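Local atomic coordinates of FprA (Mycobacterium tuberculosis, PDB entry 1LQT), a protein that binds FAD and catalyses electron transfer between NADPH and ferredoxin, and may supply electrons to cytochrome P450 systems. Residues A421-I426 with R439-L444; A428-A433 with A448-I453; G121-V126 with E139-D144. All blocks are in the same frame, centred on the assembly; numbering follows the deposited sequence.

Overall arrangement
Interactions 1 and 2, with centres 5 Å apart, both draw on helix 420-434, and their segments alternate along the chain. E430 links them through R441 NH1 to E430 OE1 (2.9 Å, a salt bridge) and L444 N to E430 OE2 (2.9 Å, a probable hydrogen bond). Interaction 3 is centred 24 Å from each, yet E449 OE2 of interaction 2 comes within 4.0 Å of E139 OE2, two like charges close together. The contacts lie away from the nucleotides: the side chains of W423 and L450 stand about 11 Å from FAD, and that of I123 about 13 Å from FAD and 14 Å from the NADP+ derivative.

Interaction 1 of 3, residues A421-I426 with R439-L444; sequences AHWQVI and RPRVKL
W423 and R441 are brought together by one ordinary and one unusual torsion. The arginine, with chi1 68° and CG close to both the backbone N and the carbonyl carbon, runs straight through CD before the chain bends at NE (chi3 61°), so that its guanidinium swings over to the helix; the indole has an unusual chi1 of 147° that carries its six-membered ring toward the loop. The setting is a helix-loop-helix at the C-terminal end of the chain: residues 421-426 belong to helix 420-434, while the irregular link that leads on to helix 447-454 contains residues 439-444. Across the gap W423 CH2 lies 4.3 Å from R441 NH1, an oblique approach. This is a modest contact. R441 NH1 is also drawn by a salt bridge to D427 OD1, which lies on the same helix as W423, so the acidic group probably helps to fix the cation while the indole flanks it. W423 also meets the ring of W46 edge-to-face, and R50 of helix 48-51 touches both W423 and R441. One turn further along the helix the contact turns purely apolar. I426 and L444 have the closest backbones, their CA atoms 8.2 Å apart, and L450 of helix 447-454 packs on both. The two segments together bury 121 Å², and there is no hydrogen bond between them. The aliphatic meeting rests on a single pair of methyls, I426 CG2 and L444 CD1, 4.3 Å apart.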
loop_
_atom_site.group_PDB
_atom_site.type_symbol
_atom_site.label_atom_id
_atom_site.label_comp_id
_atom_site.label_asym_id
_atom_site.label_seq_id
_atom_site.Cartn_x
_atom_site.Cartn_y
_atom_site.Cartn_z
ATOM N N ALA A 421 -17.274 6.527 -16.519
ATOM C CA ALA A 421 -18.499 5.793 -16.749
ATOM C C ALA A 421 -18.252 4.300 -16.897
ATOM O O ALA A 421 -19.058 3.493 -16.449
ATOM C CB ALA A 421 -19.212 6.340 -17.997
ATOM N N HIS A 422 -17.142 3.918 -17.500
ATOM C CA HIS A 422 -16.819 2.512 -17.643
ATOM C C HIS A 422 -16.270 1.878 -16.381
ATOM O O HIS A 422 -16.544 0.712 -16.112
ATOM C CB HIS A 422 -15.963 2.321 -18.842
ATOM C CG HIS A 422 -16.749 2.588 -20.086
ATOM N ND1 HIS A 422 -17.419 1.614 -20.776
ATOM C CD2 HIS A 422 -17.184 3.759 -20.606
ATOM C CE1 HIS A 422 -18.055 2.156 -21.802
ATOM N NE2 HIS A 422 -17.965 3.461 -21.696
ATOM N N TRP A 423 -15.519 2.631 -15.583
ATOM C CA TRP A 423 -15.201 2.148 -14.246
ATOM C C TRP A 423 -16.498 1.893 -13.489
ATOM O O TRP A 423 -16.597 0.894 -12.776
ATOM C CB TRP A 423 -14.321 3.166 -13.496
ATOM C CG TRP A 423 -14.589 3.172 -12.012
ATOM C CD1 TRP A 423 -15.131 4.182 -11.333
ATOM C CD2 TRP A 423 -14.401 2.112 -11.080
ATOM N NE1 TRP A 423 -15.297 3.848 -10.015
ATOM C CE2 TRP A 423 -14.871 2.565 -9.840
ATOM C CE3 TRP A 423 -13.911 0.799 -11.164
ATOM C CZ2 TRP A 423 -14.833 1.788 -8.692
ATOM C CZ3 TRP A 423 -13.897 0.008 -10.014
ATOM C CH2 TRP A 423 -14.375 0.504 -8.801
ATOM N N GLN A 424 -17.494 2.759 -13.614
ATOM C CA GLN A 424 -18.734 2.549 -12.872
ATOM C C GLN A 424 -19.403 1.240 -13.248
ATOM O O GLN A 424 -20.062 0.621 -12.416
ATOM C CB GLN A 424 -19.656 3.756 -13.031
ATOM C CG GLN A 424 -19.120 4.989 -12.305
ATOM C CD GLN A 424 -19.868 6.246 -12.615
ATOM O OE1 GLN A 424 -20.978 6.219 -13.062
ATOM N NE2 GLN A 424 -19.266 7.371 -12.344
ATOM N N VAL A 425 -19.248 0.811 -14.488
ATOM C CA VAL A 425 -19.752 -0.495 -14.929
ATOM C C VAL A 425 -18.967 -1.616 -14.257
ATOM O O VAL A 425 -19.576 -2.547 -13.732
ATOM C CB VAL A 425 -19.701 -0.620 -16.467
ATOM C CG1 VAL A 425 -20.167 -1.977 -16.923
ATOM C CG2 VAL A 425 -20.544 0.475 -17.113
ATOM N N ILE A 426 -17.644 -1.560 -14.270
ATOM C CA ILE A 426 -16.839 -2.528 -13.531
ATOM C C ILE A 426 -17.300 -2.610 -12.079
ATOM O O ILE A 426 -17.492 -3.686 -11.539
ATOM C CB ILE A 426 -15.349 -2.166 -13.595
ATOM C CG1 ILE A 426 -14.799 -2.368 -15.018
ATOM C CG2 ILE A 426 -14.539 -2.989 -12.582
ATOM C CD1 ILE A 426 -13.404 -1.785 -15.240
ATOM N N ARG A 439 -20.985 -10.746 0.280
ATOM C CA ARG A 439 -19.704 -10.081 0.126
ATOM C C ARG A 439 -19.901 -8.680 -0.422
ATOM O O ARG A 439 -20.841 -8.462 -1.193
ATOM C CB ARG A 439 -18.824 -10.876 -0.841
ATOM C CG ARG A 439 -18.663 -12.338 -0.443
ATOM C CD ARG A 439 -18.090 -13.215 -1.508
ATOM N NE ARG A 439 -16.672 -12.971 -1.727
ATOM C CZ ARG A 439 -15.923 -13.654 -2.588
ATOM N NH1 ARG A 439 -16.429 -14.602 -3.362
ATOM N NH2 ARG A 439 -14.641 -13.359 -2.737
ATOM N N PRO A 440 -19.024 -7.726 -0.111
ATOM C CA PRO A 440 -19.203 -6.393 -0.690
ATOM C C PRO A 440 -19.075 -6.390 -2.214
ATOM O O PRO A 440 -19.747 -5.626 -2.888
ATOM C CB PRO A 440 -18.100 -5.559 -0.010
ATOM C CG PRO A 440 -17.820 -6.292 1.260
ATOM C CD PRO A 440 -17.994 -7.721 0.953
ATOM N N ARG A 441 -18.177 -7.228 -2.703
ATOM C CA ARG A 441 -17.965 -7.361 -4.128
ATOM C C ARG A 441 -17.151 -8.624 -4.368
ATOM O O ARG A 441 -16.539 -9.162 -3.441
ATOM C CB ARG A 441 -17.235 -6.154 -4.728
ATOM C CG ARG A 441 -15.808 -6.015 -4.280
ATOM C CD ARG A 441 -15.085 -4.813 -4.894
ATOM N NE ARG A 441 -15.715 -3.547 -4.540
ATOM C CZ ARG A 441 -16.221 -2.624 -5.389
ATOM N NH1 ARG A 441 -16.179 -2.745 -6.722
ATOM N NH2 ARG A 441 -16.779 -1.543 -4.882
ATOM N N VAL A 442 -17.144 -9.066 -5.624
ATOM C CA VAL A 442 -16.172 -10.061 -6.095
ATOM C C VAL A 442 -15.423 -9.369 -7.188
ATOM O O VAL A 442 -16.004 -8.958 -8.178
ATOM C CB VAL A 442 -16.815 -11.374 -6.591
ATOM C CG1 VAL A 442 -15.749 -12.321 -7.049
ATOM C CG2 VAL A 442 -17.685 -11.988 -5.539
ATOM N N LYS A 443 -14.127 -9.205 -6.995
ATOM C CA LYS A 443 -13.309 -8.456 -7.912
ATOM C C LYS A 443 -12.923 -9.233 -9.142
ATOM O O LYS A 443 -12.658 -10.420 -9.105
ATOM C CB LYS A 443 -12.042 -7.986 -7.209
ATOM C CG LYS A 443 -12.275 -6.942 -6.153
ATOM C CD LYS A 443 -10.983 -6.590 -5.453
ATOM C CE LYS A 443 -11.187 -5.546 -4.411
ATOM N NZ LYS A 443 -9.903 -5.316 -3.627
ATOM N N LEU A 444 -12.852 -8.493 -10.250
ATOM C CA LEU A 444 -12.284 -8.984 -11.492
ATOM C C LEU A 444 -10.755 -8.866 -11.314
ATOM O O LEU A 444 -10.219 -7.776 -11.104
ATOM C CB LEU A 444 -12.799 -8.126 -12.640
ATOM C CG LEU A 444 -14.305 -8.250 -12.877
ATOM C CD1 LEU A 444 -14.795 -7.097 -13.697
ATOM C CD2 LEU A 444 -14.626 -9.564 -13.571
#

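Interaction 2 of 3, residues A428-A433 with A448-I453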
loop_
_atom_site.group_PDB
_atom_site.type_symbol
_atom_site.label_atom_id
_atom_site.label_comp_id
_atom_site.label_asym_id
_atom_site.label_seq_id
_atom_site.Cartn_x
_atom_site.Cartn_y
_atom_site.Cartn_z
ATOM N N ALA A 428 -20.132 -1.728 -10.634
ATOM C CA ALA A 428 -21.437 -2.325 -10.494
ATOM C C ALA A 428 -21.386 -3.831 -10.688
ATOM O O ALA A 428 -22.067 -4.571 -9.971
ATOM C CB ALA A 428 -22.387 -1.685 -11.483
ATOM N N PHE A 429 -20.623 -4.278 -11.664
ATOM C CA PHE A 429 -20.481 -5.706 -11.909
ATOM C C PHE A 429 -19.930 -6.412 -10.684
ATOM O O PHE A 429 -20.444 -7.443 -10.264
ATOM C CB PHE A 429 -19.562 -5.882 -13.117
ATOM C CG PHE A 429 -19.438 -7.291 -13.623
ATOM C CD1 PHE A 429 -20.143 -7.713 -14.747
ATOM C CD2 PHE A 429 -18.589 -8.204 -13.006
ATOM C CE1 PHE A 429 -19.995 -8.978 -15.240
ATOM C CE2 PHE A 429 -18.465 -9.465 -13.484
ATOM C CZ PHE A 429 -19.172 -9.853 -14.603
ATOM N N GLU A 430 -18.865 -5.875 -10.113
ATOM C CA GLU A 430 -18.216 -6.497 -8.981
ATOM C C GLU A 430 -19.128 -6.530 -7.771
ATOM O O GLU A 430 -19.237 -7.534 -7.091
ATOM C CB GLU A 430 -16.913 -5.773 -8.667
ATOM C CG GLU A 430 -15.837 -5.905 -9.728
ATOM C CD GLU A 430 -14.528 -5.269 -9.306
ATOM O OE1 GLU A 430 -14.568 -4.341 -8.461
ATOM O OE2 GLU A 430 -13.465 -5.698 -9.794
ATOM N N ARG A 431 -19.798 -5.424 -7.497
ATOM C CA ARG A 431 -20.692 -5.376 -6.352
ATOM C C ARG A 431 -21.852 -6.346 -6.502
ATOM O O ARG A 431 -22.216 -7.039 -5.573
ATOM C CB ARG A 431 -21.170 -3.957 -6.058
ATOM C CG ARG A 431 -20.121 -3.066 -5.437
ATOM C CD ARG A 431 -20.605 -1.680 -5.052
ATOM N NE ARG A 431 -20.714 -0.825 -6.219
ATOM C CZ ARG A 431 -21.830 -0.559 -6.887
ATOM N NH1 ARG A 431 -23.011 -1.046 -6.518
ATOM N NH2 ARG A 431 -21.743 0.200 -7.949
ATOM N N ALA A 432 -22.441 -6.398 -7.696
ATOM C CA ALA A 432 -23.564 -7.310 -7.927
ATOM C C ALA A 432 -23.119 -8.760 -7.853
ATOM O O ALA A 432 -23.916 -9.629 -7.532
ATOM C CB ALA A 432 -24.222 -7.018 -9.265
ATOM N N ALA A 433 -21.857 -9.042 -8.146
ATOM C CA ALA A 433 -21.332 -10.379 -8.020
ATOM C C ALA A 433 -21.217 -10.798 -6.562
ATOM O O ALA A 433 -21.391 -11.948 -6.236
ATOM C CB ALA A 433 -19.989 -10.480 -8.707
ATOM N N ALA A 448 -7.527 -8.683 -18.350
ATOM C CA ALA A 448 -8.428 -9.145 -19.408
ATOM C C ALA A 448 -9.884 -9.138 -18.945
ATOM O O ALA A 448 -10.773 -8.731 -19.663
ATOM C CB ALA A 448 -8.033 -10.510 -19.897
ATOM N N GLU A 449 -10.126 -9.604 -17.730
ATOM C CA GLU A 449 -11.514 -9.642 -17.245
ATOM C C GLU A 449 -12.030 -8.254 -16.918
ATOM O O GLU A 449 -13.187 -7.965 -17.141
ATOM C CB GLU A 449 -11.664 -10.546 -16.052
ATOM C CG GLU A 449 -11.347 -12.028 -16.247
ATOM C CD GLU A 449 -11.030 -12.650 -14.862
ATOM O OE1 GLU A 449 -11.871 -13.360 -14.272
ATOM O OE2 GLU A 449 -9.954 -12.384 -14.279
ATOM N N LEU A 450 -11.167 -7.398 -16.367
ATOM C CA LEU A 450 -11.548 -6.018 -16.148
ATOM C C LEU A 450 -11.945 -5.330 -17.432
ATOM O O LEU A 450 -12.943 -4.608 -17.477
ATOM C CB LEU A 450 -10.414 -5.244 -15.453
ATOM C CG LEU A 450 -10.241 -5.587 -13.977
ATOM C CD1 LEU A 450 -8.839 -5.254 -13.500
ATOM C CD2 LEU A 450 -11.313 -4.865 -13.133
ATOM N N LEU A 451 -11.146 -5.520 -18.463
ATOM C CA LEU A 451 -11.427 -4.869 -19.729
ATOM C C LEU A 451 -12.603 -5.476 -20.473
ATOM O O LEU A 451 -13.309 -4.775 -21.202
ATOM C CB LEU A 451 -10.181 -4.856 -20.604
ATOM C CG LEU A 451 -9.012 -4.044 -20.061
ATOM C CD1 LEU A 451 -7.890 -4.062 -21.101
ATOM C CD2 LEU A 451 -9.353 -2.615 -19.715
ATOM N N ARG A 452 -12.863 -6.761 -20.273
ATOM C CA ARG A 452 -14.043 -7.390 -20.876
ATOM C C ARG A 452 -15.285 -6.639 -20.435
ATOM O O ARG A 452 -16.206 -6.428 -21.214
ATOM C CB ARG A 452 -14.112 -8.861 -20.462
ATOM C CG ARG A 452 -15.309 -9.665 -20.943
ATOM C CD ARG A 452 -15.238 -11.074 -20.425
ATOM N NE ARG A 452 -16.278 -11.922 -20.942
ATOM C CZ ARG A 452 -16.489 -13.143 -20.502
ATOM N NH1 ARG A 452 -15.748 -13.627 -19.526
ATOM N NH2 ARG A 452 -17.466 -13.878 -21.013
ATOM N N ILE A 453 -15.305 -6.231 -19.170
ATOM C CA ILE A 453 -16.463 -5.570 -18.605
ATOM C C ILE A 453 -16.395 -4.061 -18.788
ATOM O O ILE A 453 -17.385 -3.425 -19.073
ATOM C CB ILE A 453 -16.618 -5.965 -17.102
ATOM C CG1 ILE A 453 -16.778 -7.468 -16.946
ATOM C CG2 ILE A 453 -17.762 -5.174 -16.459
ATOM C CD1 ILE A 453 -17.802 -8.129 -17.844
#
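F429 and I453 mark the place where two helical backbones come nearest, with their CA atoms 7.8 Å apart; in the next pair E430 CA and L450 CA stand 9.8 Å apart. Both segments are helical throughout, 428-433 on helix 420-434 and 448-453 on helix 447-454. Near the end of the second helix, the I453 amide makes only weak bonds to E449 O and L450 O. The arrangement is that of two helices joined by a loop, a helix-loop-helix, touching through two side-chain pairs and burying 150 Å² between the segments.

The principal contact is a CH-pi interaction. With CG anti to the backbone N (chi1 -173°), the F429 ring is carried out toward the other helix, and I453 lies over one of its faces: I453 CG1 is 4.0 Å from the ring centroid, and only 10° off the ring normal. The isoleucine does not end there. I453 CD1 continues outward over the CE1 edge, 3.5 Å from F429 CE1, a close approach, while I453 CG2 rests at 3.9 Å from F429 CB, so that CG2 covers the root of the ring and CD1 its CE1 side. The two side chains cross at about a right angle.

Beside this pair, the extended chain of E430 brings OE2 to 4.1 Å from L450 CD2. This is a carboxylate brushing a methyl, and its charge is dealt with elsewhere: E430 OE1 forms a salt bridge with R50 NH1. I426 and V425, one turn earlier on helix 420-434, continue the packing on L450 and I453 respectively, and L444 of the connecting loop touches both F429 and L450.

Interaction 3 of 3, residues G121-V126 with E139-D144; sequences GSIAAV and EQVSPD
V141 is where the chain of 139-144 first meets I123: V141 CG1, anti to the backbone N (chi1 173°), stands 4.2 Å from I123 CD1. The isoleucine has chi1 65° and a fully extended second torsion, which sends CD1 out from its strand to touch both V141 and P143. At S142 the backbone takes left-handed values and turns the chain. This turn belongs to a beta-alpha-beta crossover from edge strand 122-124 through helix 125-132 to strand 149-153, with strand 317-320 between them in the parallel, Rossmann-like sheet. Strand 122-124 is hydrogen-bonded to strand 317-320 through I123 with V318 and R320, while strand 149-153 leads into N155-V158, which probably bind NADP(+). P143 follows, its ring carbon CB 4.3 Å from the same I123 CD1. W131 of helix 125-132 touches both V141 and P143, and F128 of that helix packs on I123. Beyond the proline, D144 OD1 is hydrogen-bonded to S146 OG.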
loop_
_atom_site.group_PDB
_atom_site.type_symbol
_atom_site.label_atom_id
_atom_site.label_comp_id
_atom_site.label_asym_id
_atom_site.label_seq_id
_atom_site.Cartn_x
_atom_site.Cartn_y
_atom_site.Cartn_z
ATOM N N GLY A 121 8.403 -19.726 -2.720
ATOM C CA GLY A 121 7.933 -19.734 -1.344
ATOM C C GLY A 121 8.401 -18.539 -0.532
ATOM O O GLY A 121 7.972 -18.394 0.593
ATOM N N SER A 122 9.321 -17.742 -1.067
ATOM C CA SER A 122 9.802 -16.513 -0.434
ATOM C C SER A 122 9.316 -15.337 -1.267
ATOM O O SER A 122 9.731 -15.184 -2.403
ATOM C CB SER A 122 11.318 -16.507 -0.373
ATOM O OG SER A 122 11.806 -15.246 0.049
ATOM N N ILE A 123 8.410 -14.553 -0.704
ATOM C CA ILE A 123 7.748 -13.468 -1.411
ATOM C C ILE A 123 7.675 -12.244 -0.531
ATOM O O ILE A 123 7.932 -12.322 0.658
ATOM C CB ILE A 123 6.330 -13.893 -1.892
ATOM C CG1 ILE A 123 5.402 -14.181 -0.718
ATOM C CG2 ILE A 123 6.423 -15.061 -2.820
ATOM C CD1 ILE A 123 3.992 -14.556 -1.148
ATOM N N ALA A 124 7.317 -11.117 -1.133
ATOM C CA ALA A 124 7.054 -9.903 -0.391
ATOM C C ALA A 124 5.598 -9.786 -0.047
ATOM O O ALA A 124 4.725 -10.288 -0.741
ATOM C CB ALA A 124 7.474 -8.667 -1.189
ATOM N N ALA A 125 5.317 -9.057 1.008
ATOM C CA ALA A 125 3.957 -8.720 1.313
ATOM C C ALA A 125 3.300 -7.963 0.170
ATOM O O ALA A 125 2.116 -8.144 -0.093
ATOM C CB ALA A 125 3.838 -7.949 2.621
ATOM N N VAL A 126 4.058 -7.098 -0.509
ATOM C CA VAL A 126 3.476 -6.414 -1.665
ATOM C C VAL A 126 2.785 -7.434 -2.595
ATOM O O VAL A 126 1.664 -7.235 -3.049
ATOM C CB VAL A 126 4.551 -5.647 -2.449
ATOM C CG1 VAL A 126 3.941 -4.984 -3.667
ATOM C CG2 VAL A 126 5.198 -4.598 -1.549
ATOM N N GLU A 139 -1.869 -11.485 -10.044
ATOM C CA GLU A 139 -2.803 -12.595 -10.178
ATOM C C GLU A 139 -2.120 -13.949 -10.119
ATOM O O GLU A 139 -2.714 -14.902 -9.665
ATOM C CB GLU A 139 -3.587 -12.484 -11.472
ATOM C CG GLU A 139 -4.829 -13.367 -11.468
ATOM C CD GLU A 139 -5.499 -13.568 -12.807
ATOM O OE1 GLU A 139 -4.930 -13.184 -13.842
ATOM O OE2 GLU A 139 -6.644 -14.082 -12.828
ATOM N N GLN A 140 -0.882 -14.008 -10.567
ATOM C CA GLN A 140 -0.138 -15.260 -10.667
ATOM C C GLN A 140 0.850 -15.511 -9.554
ATOM O O GLN A 140 1.651 -16.445 -9.650
ATOM C CB GLN A 140 0.565 -15.367 -12.019
ATOM C CG GLN A 140 -0.278 -15.173 -13.269
ATOM C CD GLN A 140 -1.623 -15.857 -13.260
ATOM O OE1 GLN A 140 -1.788 -16.984 -12.758
ATOM N NE2 GLN A 140 -2.602 -15.186 -13.850
ATOM N N VAL A 141 0.816 -14.732 -8.488
ATOM C CA VAL A 141 1.736 -14.968 -7.386
ATOM C C VAL A 141 1.526 -16.385 -6.855
ATOM O O VAL A 141 2.470 -17.112 -6.611
ATOM C CB VAL A 141 1.583 -13.911 -6.307
ATOM C CG1 VAL A 141 2.420 -14.248 -5.063
ATOM C CG2 VAL A 141 1.992 -12.541 -6.828
ATOM N N SER A 142 0.272 -16.746 -6.638
ATOM C CA SER A 142 -0.161 -18.118 -6.403
ATOM C C SER A 142 0.751 -18.892 -5.451
ATOM O O SER A 142 1.321 -19.919 -5.796
ATOM C CB SER A 142 -0.260 -18.829 -7.735
ATOM O OG SER A 142 -1.125 -18.117 -8.600
ATOM N N PRO A 143 0.874 -18.406 -4.231
ATOM C CA PRO A 143 1.758 -19.065 -3.282
ATOM C C PRO A 143 1.172 -20.393 -2.843
ATOM O O PRO A 143 -0.040 -20.566 -2.779
ATOM C CB PRO A 143 1.782 -18.086 -2.120
ATOM C CG PRO A 143 0.446 -17.461 -2.153
ATOM C CD PRO A 143 0.148 -17.283 -3.609
ATOM N N ASP A 144 2.057 -21.328 -2.536
ATOM C CA ASP A 144 1.655 -22.591 -1.935
ATOM C C ASP A 144 1.408 -22.346 -0.456
ATOM O O ASP A 144 2.341 -22.020 0.295
ATOM C CB ASP A 144 2.756 -23.630 -2.163
ATOM C CG ASP A 144 2.411 -25.007 -1.635
ATOM O OD1 ASP A 144 1.421 -25.179 -0.910
ATOM O OD2 ASP A 144 3.158 -25.965 -1.916
#